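Local coordinates for ESX-1 secretion-associated protein EspB (Mycobacterium marinum, PDB 7P0Z), which is secreted through the ESX-1 system and assembles into a seven-subunit ring, probably forming a channel-like structure involved in protein transport, at residues L198-A201 with K202-A205; F161-S164 with L165-I169; V53-D56 with N57-Y61; E176-E179 with G180-T184; D12-E15 with I16-R19. All blocks are in the same frame, centred on the assembly; numbering follows the deposited sequence.

Contact 1. Residues L198-A201 with K202-A205; sequences LHMA and KLSA
Ser204 and Met200 meet one turn apart on the long helix 181-224, in the PPE part of the EspB helical bundle, where one carbonyl takes two bonds from the same residue. The backbone bond from Ser204 N to Met200 O spans 2.9 Å. Ser204 OG gives a second bond to that oxygen, its N and OG arriving from opposite faces of the carbonyl plane. The hydroxyl gets there because OG stands anti to the carbonyl carbon (chi1 -50°), which folds it back against the preceding turn. The usual i to i+4 pattern carries on around this pair: Lys202 N bonds to Leu198 O, Leu203 N to His199 O and Ala205 N to Ala201 O.

The apolar contacts centre on Leu203. Its CD1 methyl lies 3.8 Å from His199 CE1 and equally close to ND1, a slanting approach to the imidazole. His199 CG is anti to the backbone N (chi1 -170°), which carries the ring forward along the helix to this methyl. Met200 SD also comes within 4.1 Å of Leu203 CD1. Pro276 lies against both Met200 and Leu203, while Ser204 packs on Trp158 and Phe161 of helix 149-166. Lys202, an exposed residue, packs on Pro273 of a neighbouring subunit.

The buried hydroxyl of Ser204 is thus satisfied within its own helix, which probably lets it pack against Trp158 and Phe161 with its polarity met inside the helix.

Contact 2. Residues F161-S164 with L165-I169; sequences FNLS and LQRDI
Near the C-terminal end of helix 149-166, part of the PPE-domain helical bundle, Phe161 and Leu165 pack one turn apart. Leu165 CG lies over one face of the Phe161 ring, 4.0 Å from the centroid and displaced toward the rim, a CH-pi contact. Its CD1 methyl is closer still to the ring atoms, 3.4 Å from Phe161 CE2, while CD2 is nearest to CZ, and the two methyls lie over the CE2-CZ side of the ring. Phe161 CG is anti to the backbone N (chi1 -167°), which swings the ring along the helix to meet the leucine. Ala28 and Pro30 also pack on Phe161.

The next pair along is polar. Gln166 N bonds to Asn162 O at 3.0 Å, and Gln166 NE2 adds a weak bond of 3.3 Å to the same Asn162 O. At its other polar atom, OE1, Gln166 accepts a hydrogen bond from Gln50 of a neighbouring subunit, tying this part of the helix to the subunit interface.

Arg167 N closes the turn on Leu163 O. Its side chain, extended from CG to NE, then runs back along the helix and also packs on Val53 of that neighbour. The guanidinium rests beside the preceding turn, with NH1 3.6 Å from Leu163 CB and Ser164 CB at its edge, in the guanidinium plane.

Contact 3. Residues V53-D56 with N57-Y61; sequences VSAD and NVRLY
Arg59 folds back over Ala55 and Asp56 on helix 42-81, the long helix of the PE part of the EspB bundle, and makes an i to i+3 salt bridge there. At its root, Arg59 N bonds to Ala55 O at 3.0 Å. CB lies 3.6 Å from that Ala55 O and equally far from Asp56 O, and CG stays within 3.5 Å of Ala55 O. With CG anti to the carbonyl carbon (chi1 -78°), the chain starts back toward the preceding turn, and a bend at chi3 (-69°) lays the guanidinium flat over the backbone. Ala55 O lies under the centre of the guanidinium face, 3.7 Å from the plane.

Of the two terminal nitrogens, NH1 lies 3.8 Å from Ala55 CB and donates to Pro31 O; Pro30 and Trp158 also border the side chain. NH2 turns to the aspartate. The carboxylate and guanidinium planes stand 75° apart: Arg59 NH2 meets Asp56 OD1 at 2.6 Å from above the carboxylate plane, with OD1 nearly in the plane of the guanidinium.

Contact 4. Residues E176-E179 with G180-T184; sequences ENWE and GDAAT
Trp178 lies across the first turn of helix 181-224, with Ala183 beneath its indole. The contact is chiefly CH-pi. Ala183 CB sits over the six-membered ring, 3.6 Å from its centroid and 20° off the ring normal. The methyl is nearest to Trp178 CD2, 3.4 Å away. Ala182 CB adds a second, oblique approach at the far end of the indole, 3.7 Å from CZ2, and Ala183 N and CA lie close to the six-membered ring, near CZ2, CH2 and CZ3. The ring is brought there by chi1 of -168°, which sets CG opposite the backbone N and sends the indole over the helix start.

Hydrogen bonds hold the indole and the first helical turn separately. Trp178 NE1 is hydrogen-bonded to Tyr83 OH, which helps hold the indole's orientation about CB-CG. Within the first turn, Gly180 O accepts two bonds from Thr184, one from N at 3.0 Å and one from OG1 at 3.1 Å, reaching it from opposite faces of the carbonyl plane.

The backbone sets the geometry of the entry. Gly180 has phi 112°, where a CB would be jammed against Glu179 O; lacking one, it can adopt this conformation as the N-cap of the helix. Phe175 meets the Trp178 ring edge-to-face, and Ile16 of helix 13-23 packs on it as well.

Trp178-Glu179-Gly180 reads as the WXG motif of the EsxAB clan, set at the loop-to-helix junction, with its tryptophan hydrogen-bonded to Tyr83 of the PE part.

Contact 5. Residues D12-E15 with I16-R19; sequences DQQE and ILNR
Gln14 and Asn18, one turn apart, are joined by two hydrogen bonds. Asn18 N donates to Gln14 O at 2.9 Å, and the side chains add a longer link of 3.3 Å from Gln14 NE2 to Asn18 OD1. This second bond is bent: NE2 stands above the carbonyl plane of Asn18, 50° out of it, and the two amide planes are 70° apart. It is made possible by the bend of Gln14 at chi2 (49°), which curls the amide forward along the helix. Leu17 N and Arg19 N continue the pattern, bonding to Gln13 O and Glu15 O.

All this belongs to the opening turns of helix 13-23, which starts after the N-cap residue Asp12 and lies in the PE part of the bundle. Glu15 and Arg19 send their charged ends elsewhere: Glu15 OE2 accepts from Asn177 N, and Arg19 NH2 donates to Arg173 O, so both grip the loop that precedes helix 181-224.

Packing completes the turn. Leu17 CG lies 3.4 Å from Gln13 O, and Leu17 CD1 touches the amide oxygen of Gln14, OE1, at 4.0 Å. On the bundle side Ile16 places CG1 3.5 Å from Asp12 O, and its side chain packs on Ala80.

How the contacts relate
Contacts 1, 2 and 3 lie in the middle of the bundle; contacts 2 and 3 are buried, and 1, 4 and 5 partly so. Contacts 4 and 5 sit at one end, their centres about 37 and 36 Å from the chain centre. Contacts 1 and 2 touch, as do contacts 1 and 3, so 198-205 bridges the PPE helix 149-166 and the PE helix 42-81. Contacts 4 and 5 also touch, joining PPE loop to PE helix through Glu15 and Ile16. Contacts 1 and 4 share helix 181-224, their centres 29 Å apart. The chemistry shifts accordingly: aliphatic and aromatic packing in contacts 1, 2 and 4, a salt bridge in contact 3, paired amides in contact 5, which touches no other subunit.

Contact 1. Residues L198-A201 with K202-A205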
loop_
_atom_site.group_PDB
_atom_site.type_symbol
_atom_site.label_atom_id
_atom_site.label_comp_id
_atom_site.label_asym_id
_atom_site.label_seq_id
_atom_site.Cartn_x
_atom_site.Cartn_y
_atom_site.Cartn_z
ATOM N N LEU A 198 28.134 1.479 4.496
ATOM C CA LEU A 198 26.984 1.414 5.386
ATOM C C LEU A 198 25.996 0.351 4.937
ATOM O O LEU A 198 25.428 -0.366 5.763
ATOM C CB LEU A 198 26.317 2.775 5.471
ATOM C CG LEU A 198 27.125 3.725 6.337
ATOM C CD1 LEU A 198 26.352 4.961 6.620
ATOM C CD2 LEU A 198 27.497 3.051 7.621
ATOM N N HIS A 199 25.795 0.220 3.633
ATOM C CA HIS A 199 24.943 -0.849 3.140
ATOM C C HIS A 199 25.519 -2.218 3.487
ATOM O O HIS A 199 24.781 -3.146 3.830
ATOM C CB HIS A 199 24.744 -0.700 1.638
ATOM C CG HIS A 199 23.695 -1.601 1.084
ATOM N ND1 HIS A 199 23.982 -2.843 0.568
ATOM C CD2 HIS A 199 22.355 -1.463 1.005
ATOM C CE1 HIS A 199 22.865 -3.425 0.179
ATOM N NE2 HIS A 199 21.865 -2.606 0.431
ATOM N N MET A 200 26.834 -2.360 3.408
ATOM C CA MET A 200 27.454 -3.635 3.739
ATOM C C MET A 200 27.320 -3.944 5.219
ATOM O O MET A 200 27.143 -5.099 5.606
ATOM C CB MET A 200 28.921 -3.617 3.338
ATOM C CG MET A 200 29.151 -3.622 1.851
ATOM S SD MET A 200 28.342 -4.977 1.004
ATOM C CE MET A 200 29.604 -6.219 1.171
ATOM N N ALA A 201 27.422 -2.925 6.059
ATOM C CA ALA A 201 27.204 -3.126 7.481
ATOM C C ALA A 201 25.779 -3.564 7.747
ATOM O O ALA A 201 25.529 -4.427 8.592
ATOM C CB ALA A 201 27.524 -1.850 8.243
ATOM N N LYS A 202 24.834 -2.972 7.037
ATOM C CA LYS A 202 23.444 -3.362 7.183
ATOM C C LYS A 202 23.234 -4.815 6.777
ATOM O O LYS A 202 22.470 -5.546 7.409
ATOM C CB LYS A 202 22.595 -2.425 6.350
ATOM C CG LYS A 202 21.160 -2.529 6.567
ATOM C CD LYS A 202 20.483 -1.508 5.724
ATOM C CE LYS A 202 20.675 -0.111 6.283
ATOM N NZ LYS A 202 19.905 0.130 7.527
ATOM N N LEU A 203 23.914 -5.252 5.726
ATOM C CA LEU A 203 23.824 -6.648 5.326
ATOM C C LEU A 203 24.436 -7.566 6.370
ATOM O O LEU A 203 23.909 -8.647 6.642
ATOM C CB LEU A 203 24.512 -6.847 3.987
ATOM C CG LEU A 203 23.784 -6.214 2.814
ATOM C CD1 LEU A 203 24.531 -6.512 1.528
ATOM C CD2 LEU A 203 22.368 -6.679 2.743
ATOM N N SER A 204 25.563 -7.169 6.946
ATOM C CA SER A 204 26.138 -7.936 8.041
ATOM C C SER A 204 25.162 -8.054 9.196
ATOM O O SER A 204 25.027 -9.119 9.810
ATOM C CB SER A 204 27.424 -7.276 8.518
ATOM O OG SER A 204 28.283 -7.009 7.440
ATOM N N ALA A 205 24.487 -6.961 9.515
ATOM C CA ALA A 205 23.503 -7.000 10.578
ATOM C C ALA A 205 22.387 -7.969 10.247
ATOM O O ALA A 205 21.949 -8.729 11.106
ATOM C CB ALA A 205 22.942 -5.610 10.828
#

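Contact 2. Residues F161-S164 with L165-I169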
loop_
_atom_site.group_PDB
_atom_site.type_symbol
_atom_site.label_atom_id
_atom_site.label_comp_id
_atom_site.label_asym_id
_atom_site.label_seq_id
_atom_site.Cartn_x
_atom_site.Cartn_y
_atom_site.Cartn_z
ATOM N N PHE A 161 31.159 -7.230 13.505
ATOM C CA PHE A 161 31.615 -6.693 12.236
ATOM C C PHE A 161 30.752 -5.527 11.773
ATOM O O PHE A 161 31.273 -4.529 11.272
ATOM C CB PHE A 161 31.650 -7.783 11.176
ATOM C CG PHE A 161 32.394 -7.381 9.962
ATOM C CD1 PHE A 161 33.747 -7.141 10.025
ATOM C CD2 PHE A 161 31.733 -7.150 8.777
ATOM C CE1 PHE A 161 34.427 -6.732 8.923
ATOM C CE2 PHE A 161 32.418 -6.742 7.670
ATOM C CZ PHE A 161 33.766 -6.533 7.744
ATOM N N ASN A 162 29.436 -5.660 11.882
ATOM C CA ASN A 162 28.517 -4.548 11.658
ATOM C C ASN A 162 28.978 -3.279 12.366
ATOM O O ASN A 162 29.150 -2.220 11.751
ATOM C CB ASN A 162 27.137 -4.955 12.152
ATOM C CG ASN A 162 26.127 -3.858 12.045
ATOM O OD1 ASN A 162 26.278 -2.922 11.287
ATOM N ND2 ASN A 162 25.127 -3.922 12.890
ATOM N N LEU A 163 29.171 -3.375 13.675
ATOM C CA LEU A 163 29.537 -2.190 14.432
ATOM C C LEU A 163 30.896 -1.657 14.018
ATOM O O LEU A 163 31.091 -0.442 13.921
ATOM C CB LEU A 163 29.516 -2.493 15.920
ATOM C CG LEU A 163 28.135 -2.842 16.441
ATOM C CD1 LEU A 163 28.206 -3.047 17.928
ATOM C CD2 LEU A 163 27.145 -1.749 16.102
ATOM N N SER A 164 31.852 -2.539 13.778
ATOM C CA SER A 164 33.182 -2.054 13.477
ATOM C C SER A 164 33.257 -1.441 12.085
ATOM O O SER A 164 34.070 -0.548 11.856
ATOM C CB SER A 164 34.193 -3.169 13.665
ATOM O OG SER A 164 33.940 -4.222 12.789
ATOM N N LEU A 165 32.424 -1.884 11.154
ATOM C CA LEU A 165 32.307 -1.164 9.896
ATOM C C LEU A 165 31.707 0.210 10.114
ATOM O O LEU A 165 32.192 1.200 9.568
ATOM C CB LEU A 165 31.453 -1.935 8.903
ATOM C CG LEU A 165 32.001 -3.165 8.208
ATOM C CD1 LEU A 165 30.963 -3.653 7.220
ATOM C CD2 LEU A 165 33.290 -2.849 7.516
ATOM N N GLN A 166 30.643 0.288 10.906
ATOM C CA GLN A 166 30.042 1.584 11.180
ATOM C C GLN A 166 31.012 2.548 11.840
ATOM O O GLN A 166 30.923 3.755 11.622
ATOM C CB GLN A 166 28.812 1.413 12.045
ATOM C CG GLN A 166 27.564 1.209 11.275
ATOM C CD GLN A 166 26.424 0.748 12.129
ATOM O OE1 GLN A 166 25.390 1.376 12.167
ATOM N NE2 GLN A 166 26.583 -0.382 12.776
ATOM N N ARG A 167 31.940 2.053 12.633
ATOM C CA ARG A 167 32.868 2.964 13.274
ATOM C C ARG A 167 33.957 3.449 12.349
ATOM O O ARG A 167 34.773 4.265 12.768
ATOM C CB ARG A 167 33.570 2.325 14.448
ATOM C CG ARG A 167 32.718 1.949 15.552
ATOM C CD ARG A 167 33.578 1.393 16.609
ATOM N NE ARG A 167 32.746 0.896 17.668
ATOM C CZ ARG A 167 32.358 -0.363 17.734
ATOM N NH1 ARG A 167 32.803 -1.221 16.845
ATOM N NH2 ARG A 167 31.571 -0.769 18.709
ATOM N N ASP A 168 34.024 2.955 11.131
ATOM C CA ASP A 168 35.184 3.186 10.299
ATOM C C ASP A 168 34.868 4.023 9.071
ATOM O O ASP A 168 35.523 3.889 8.045
ATOM C CB ASP A 168 35.808 1.862 9.897
ATOM C CG ASP A 168 37.287 1.957 9.750
ATOM O OD1 ASP A 168 37.834 3.045 10.007
ATOM O OD2 ASP A 168 37.919 0.956 9.375
ATOM N N ILE A 169 33.890 4.913 9.158
ATOM C CA ILE A 169 33.594 5.794 8.046
ATOM C C ILE A 169 34.217 7.172 8.216
ATOM O O ILE A 169 33.984 8.046 7.392
ATOM C CB ILE A 169 32.084 5.901 7.810
ATOM C CG1 ILE A 169 31.393 6.451 9.046
ATOM C CG2 ILE A 169 31.518 4.571 7.419
ATOM C CD1 ILE A 169 30.054 6.980 8.768
#

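Contact 3. Residues V53-D56 with N57-Y61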
loop_
_atom_site.group_PDB
_atom_site.type_symbol
_atom_site.label_atom_id
_atom_site.label_comp_id
_atom_site.label_asym_id
_atom_site.label_seq_id
_atom_site.Cartn_x
_atom_site.Cartn_y
_atom_site.Cartn_z
ATOM N N VAL A 53 26.758 -19.800 2.832
ATOM C CA VAL A 53 26.913 -19.236 1.502
ATOM C C VAL A 53 26.777 -17.724 1.537
ATOM O O VAL A 53 27.540 -17.005 0.884
ATOM C CB VAL A 53 25.908 -19.877 0.532
ATOM C CG1 VAL A 53 26.039 -19.268 -0.821
ATOM C CG2 VAL A 53 26.181 -21.340 0.419
ATOM N N SER A 54 25.810 -17.214 2.286
ATOM C CA SER A 54 25.660 -15.773 2.397
ATOM C C SER A 54 26.895 -15.134 3.011
ATOM O O SER A 54 27.329 -14.064 2.578
ATOM C CB SER A 54 24.427 -15.444 3.218
ATOM O OG SER A 54 23.269 -15.518 2.430
ATOM N N ALA A 55 27.475 -15.777 4.020
ATOM C CA ALA A 55 28.685 -15.246 4.623
ATOM C C ALA A 55 29.832 -15.204 3.625
ATOM O O ALA A 55 30.549 -14.202 3.534
ATOM C CB ALA A 55 29.068 -16.075 5.840
ATOM N N ASP A 56 30.019 -16.284 2.874
ATOM C CA ASP A 56 31.042 -16.295 1.837
ATOM C C ASP A 56 30.832 -15.176 0.828
ATOM O O ASP A 56 31.788 -14.514 0.411
ATOM C CB ASP A 56 31.049 -17.641 1.129
ATOM C CG ASP A 56 31.774 -18.692 1.905
ATOM O OD1 ASP A 56 32.728 -18.341 2.616
ATOM O OD2 ASP A 56 31.396 -19.871 1.818
ATOM N N ASN A 57 29.595 -14.949 0.427
ATOM C CA ASN A 57 29.346 -13.935 -0.580
ATOM C C ASN A 57 29.622 -12.540 -0.043
ATOM O O ASN A 57 30.161 -11.682 -0.756
ATOM C CB ASN A 57 27.919 -14.086 -1.089
ATOM C CG ASN A 57 27.775 -15.271 -2.010
ATOM O OD1 ASN A 57 28.688 -16.078 -2.137
ATOM N ND2 ASN A 57 26.622 -15.402 -2.633
ATOM N N VAL A 58 29.289 -12.305 1.218
ATOM C CA VAL A 58 29.592 -11.020 1.822
ATOM C C VAL A 58 31.099 -10.807 1.908
ATOM O O VAL A 58 31.601 -9.714 1.630
ATOM C CB VAL A 58 28.911 -10.910 3.194
ATOM C CG1 VAL A 58 29.508 -9.782 4.001
ATOM C CG2 VAL A 58 27.433 -10.716 3.020
ATOM N N ARG A 59 31.844 -11.844 2.274
ATOM C CA ARG A 59 33.293 -11.699 2.348
ATOM C C ARG A 59 33.888 -11.373 0.982
ATOM O O ARG A 59 34.791 -10.529 0.860
ATOM C CB ARG A 59 33.915 -12.966 2.930
ATOM C CG ARG A 59 33.775 -13.053 4.426
ATOM C CD ARG A 59 34.510 -14.219 5.020
ATOM N NE ARG A 59 33.897 -15.483 4.653
ATOM C CZ ARG A 59 33.075 -16.173 5.429
ATOM N NH1 ARG A 59 32.760 -15.743 6.632
ATOM N NH2 ARG A 59 32.573 -17.304 4.994
ATOM N N LEU A 60 33.374 -12.016 -0.058
ATOM C CA LEU A 60 33.823 -11.736 -1.411
ATOM C C LEU A 60 33.600 -10.277 -1.794
ATOM O O LEU A 60 34.494 -9.606 -2.335
ATOM C CB LEU A 60 33.085 -12.656 -2.360
ATOM C CG LEU A 60 33.552 -12.639 -3.796
ATOM C CD1 LEU A 60 34.821 -13.426 -3.901
ATOM C CD2 LEU A 60 32.478 -13.226 -4.641
ATOM N N TYR A 61 32.415 -9.758 -1.523
ATOM C CA TYR A 61 32.189 -8.369 -1.883
ATOM C C TYR A 61 33.011 -7.412 -1.033
ATOM O O TYR A 61 33.321 -6.302 -1.472
ATOM C CB TYR A 61 30.719 -8.042 -1.791
ATOM C CG TYR A 61 30.051 -8.415 -3.046
ATOM C CD1 TYR A 61 29.617 -9.701 -3.246
ATOM C CD2 TYR A 61 29.900 -7.501 -4.066
ATOM C CE1 TYR A 61 29.030 -10.062 -4.392
ATOM C CE2 TYR A 61 29.314 -7.854 -5.226
ATOM C CZ TYR A 61 28.876 -9.135 -5.382
ATOM O OH TYR A 61 28.284 -9.504 -6.544
#

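Contact 4. Residues E176-E179 with G180-T184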
loop_
_atom_site.group_PDB
_atom_site.type_symbol
_atom_site.label_atom_id
_atom_site.label_comp_id
_atom_site.label_asym_id
_atom_site.label_seq_id
_atom_site.Cartn_x
_atom_site.Cartn_y
_atom_site.Cartn_z
ATOM N N GLU A 176 39.524 19.236 5.037
ATOM C CA GLU A 176 39.604 20.556 5.644
ATOM C C GLU A 176 40.069 21.601 4.645
ATOM O O GLU A 176 39.336 22.534 4.320
ATOM C CB GLU A 176 40.555 20.533 6.823
ATOM C CG GLU A 176 40.161 19.629 7.903
ATOM C CD GLU A 176 41.260 19.464 8.915
ATOM O OE1 GLU A 176 42.440 19.556 8.527
ATOM O OE2 GLU A 176 40.956 19.267 10.107
ATOM N N ASN A 177 41.279 21.447 4.131
ATOM C CA ASN A 177 41.945 22.514 3.410
ATOM C C ASN A 177 42.011 22.302 1.915
ATOM O O ASN A 177 42.720 23.038 1.241
ATOM C CB ASN A 177 43.357 22.702 3.945
ATOM C CG ASN A 177 43.382 22.865 5.407
ATOM O OD1 ASN A 177 42.757 23.762 5.943
ATOM N ND2 ASN A 177 44.094 21.993 6.080
ATOM N N TRP A 178 41.319 21.332 1.369
ATOM C CA TRP A 178 41.398 21.097 -0.056
ATOM C C TRP A 178 40.092 21.492 -0.710
ATOM O O TRP A 178 39.019 21.208 -0.185
ATOM C CB TRP A 178 41.726 19.649 -0.362
ATOM C CG TRP A 178 42.080 19.458 -1.766
ATOM C CD1 TRP A 178 42.600 20.378 -2.598
ATOM C CD2 TRP A 178 41.882 18.287 -2.536
ATOM N NE1 TRP A 178 42.766 19.856 -3.841
ATOM C CE2 TRP A 178 42.332 18.564 -3.831
ATOM C CE3 TRP A 178 41.382 17.019 -2.254
ATOM C CZ2 TRP A 178 42.301 17.627 -4.841
ATOM C CZ3 TRP A 178 41.347 16.095 -3.254
ATOM C CH2 TRP A 178 41.803 16.400 -4.534
ATOM N N GLU A 179 40.184 22.154 -1.852
ATOM C CA GLU A 179 39.002 22.712 -2.474
ATOM C C GLU A 179 39.216 22.739 -3.975
ATOM O O GLU A 179 40.324 22.537 -4.460
ATOM C CB GLU A 179 38.709 24.095 -1.907
ATOM C CG GLU A 179 37.285 24.509 -2.097
ATOM C CD GLU A 179 36.940 25.773 -1.349
ATOM O OE1 GLU A 179 37.865 26.395 -0.790
ATOM O OE2 GLU A 179 35.744 26.122 -1.285
ATOM N N GLY A 180 38.145 22.935 -4.708
ATOM C CA GLY A 180 38.195 22.942 -6.150
ATOM C C GLY A 180 37.480 21.750 -6.734
ATOM O O GLY A 180 36.800 20.995 -6.041
ATOM N N ASP A 181 37.655 21.568 -8.036
ATOM C CA ASP A 181 36.892 20.549 -8.743
ATOM C C ASP A 181 37.340 19.148 -8.377
ATOM O O ASP A 181 36.511 18.262 -8.152
ATOM C CB ASP A 181 37.008 20.755 -10.239
ATOM C CG ASP A 181 36.208 21.902 -10.700
ATOM O OD1 ASP A 181 35.391 22.385 -9.906
ATOM O OD2 ASP A 181 36.389 22.326 -11.853
ATOM N N ALA A 182 38.643 18.920 -8.339
ATOM C CA ALA A 182 39.132 17.603 -7.981
ATOM C C ALA A 182 38.724 17.237 -6.566
ATOM O O ALA A 182 38.352 16.096 -6.299
ATOM C CB ALA A 182 40.644 17.550 -8.130
ATOM N N ALA A 183 38.804 18.189 -5.646
ATOM C CA ALA A 183 38.391 17.922 -4.279
ATOM C C ALA A 183 36.908 17.585 -4.202
ATOM O O ALA A 183 36.519 16.654 -3.499
ATOM C CB ALA A 183 38.716 19.118 -3.393
ATOM N N THR A 184 36.069 18.321 -4.920
ATOM C CA THR A 184 34.651 18.004 -4.923
ATOM C C THR A 184 34.400 16.612 -5.476
ATOM O O THR A 184 33.601 15.849 -4.924
ATOM C CB THR A 184 33.893 19.041 -5.730
ATOM O OG1 THR A 184 33.986 20.297 -5.073
ATOM C CG2 THR A 184 32.463 18.670 -5.856
#

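Contact 5. Residues D12-E15 with I16-R19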
loop_
_atom_site.group_PDB
_atom_site.type_symbol
_atom_site.label_atom_id
_atom_site.label_comp_id
_atom_site.label_asym_id
_atom_site.label_seq_id
_atom_site.Cartn_x
_atom_site.Cartn_y
_atom_site.Cartn_z
ATOM N N ASP A 12 47.402 22.213 0.467
ATOM C CA ASP A 12 48.076 21.277 1.354
ATOM C C ASP A 12 48.068 19.890 0.737
ATOM O O ASP A 12 47.159 19.100 0.947
ATOM C CB ASP A 12 47.424 21.264 2.717
ATOM C CG ASP A 12 48.333 20.725 3.751
ATOM O OD1 ASP A 12 49.538 20.643 3.461
ATOM O OD2 ASP A 12 47.858 20.363 4.839
ATOM N N GLN A 13 49.119 19.592 -0.018
ATOM C CA GLN A 13 49.317 18.249 -0.532
ATOM C C GLN A 13 49.454 17.229 0.576
ATOM O O GLN A 13 49.073 16.069 0.399
ATOM C CB GLN A 13 50.562 18.208 -1.396
ATOM C CG GLN A 13 50.421 18.927 -2.674
ATOM C CD GLN A 13 51.564 18.642 -3.571
ATOM O OE1 GLN A 13 52.205 19.545 -4.075
ATOM N NE2 GLN A 13 51.855 17.376 -3.754
ATOM N N GLN A 14 50.034 17.619 1.703
ATOM C CA GLN A 14 50.266 16.646 2.753
ATOM C C GLN A 14 48.957 16.146 3.334
ATOM O O GLN A 14 48.841 14.971 3.688
ATOM C CB GLN A 14 51.155 17.239 3.835
ATOM C CG GLN A 14 51.826 16.211 4.707
ATOM C CD GLN A 14 52.496 15.113 3.927
ATOM O OE1 GLN A 14 53.196 15.353 2.956
ATOM N NE2 GLN A 14 52.288 13.893 4.359
ATOM N N GLU A 15 47.953 17.016 3.427
ATOM C CA GLU A 15 46.644 16.562 3.858
ATOM C C GLU A 15 46.095 15.510 2.912
ATOM O O GLU A 15 45.569 14.484 3.347
ATOM C CB GLU A 15 45.675 17.731 3.952
ATOM C CG GLU A 15 44.352 17.325 4.560
ATOM C CD GLU A 15 43.177 18.123 4.059
ATOM O OE1 GLU A 15 42.740 17.895 2.922
ATOM O OE2 GLU A 15 42.664 18.960 4.813
ATOM N N ILE A 16 46.226 15.737 1.613
ATOM C CA ILE A 16 45.712 14.775 0.654
ATOM C C ILE A 16 46.450 13.451 0.762
ATOM O O ILE A 16 45.834 12.387 0.724
ATOM C CB ILE A 16 45.773 15.355 -0.767
ATOM C CG1 ILE A 16 45.186 16.753 -0.783
ATOM C CG2 ILE A 16 45.030 14.480 -1.740
ATOM C CD1 ILE A 16 45.204 17.381 -2.121
ATOM N N LEU A 17 47.770 13.486 0.889
ATOM C CA LEU A 17 48.502 12.231 0.987
ATOM C C LEU A 17 48.146 11.473 2.254
ATOM O O LEU A 17 48.012 10.244 2.236
ATOM C CB LEU A 17 50.003 12.487 0.916
ATOM C CG LEU A 17 50.448 13.025 -0.432
ATOM C CD1 LEU A 17 51.849 13.536 -0.353
ATOM C CD2 LEU A 17 50.332 11.971 -1.495
ATOM N N ASN A 18 47.996 12.180 3.364
ATOM C CA ASN A 18 47.601 11.515 4.591
ATOM C C ASN A 18 46.223 10.891 4.456
ATOM O O ASN A 18 45.991 9.775 4.924
ATOM C CB ASN A 18 47.627 12.492 5.751
ATOM C CG ASN A 18 49.013 12.831 6.183
ATOM O OD1 ASN A 18 49.963 12.128 5.878
ATOM N ND2 ASN A 18 49.138 13.907 6.918
ATOM N N ARG A 19 45.303 11.591 3.811
ATOM C CA ARG A 19 43.975 11.037 3.618
ATOM C C ARG A 19 44.012 9.831 2.696
ATOM O O ARG A 19 43.247 8.883 2.880
ATOM C CB ARG A 19 43.050 12.111 3.075
ATOM C CG ARG A 19 42.765 13.195 4.059
ATOM C CD ARG A 19 42.192 12.664 5.350
ATOM N NE ARG A 19 40.957 11.940 5.111
ATOM C CZ ARG A 19 39.775 12.514 4.961
ATOM N NH1 ARG A 19 39.662 13.823 5.019
ATOM N NH2 ARG A 19 38.706 11.774 4.734
#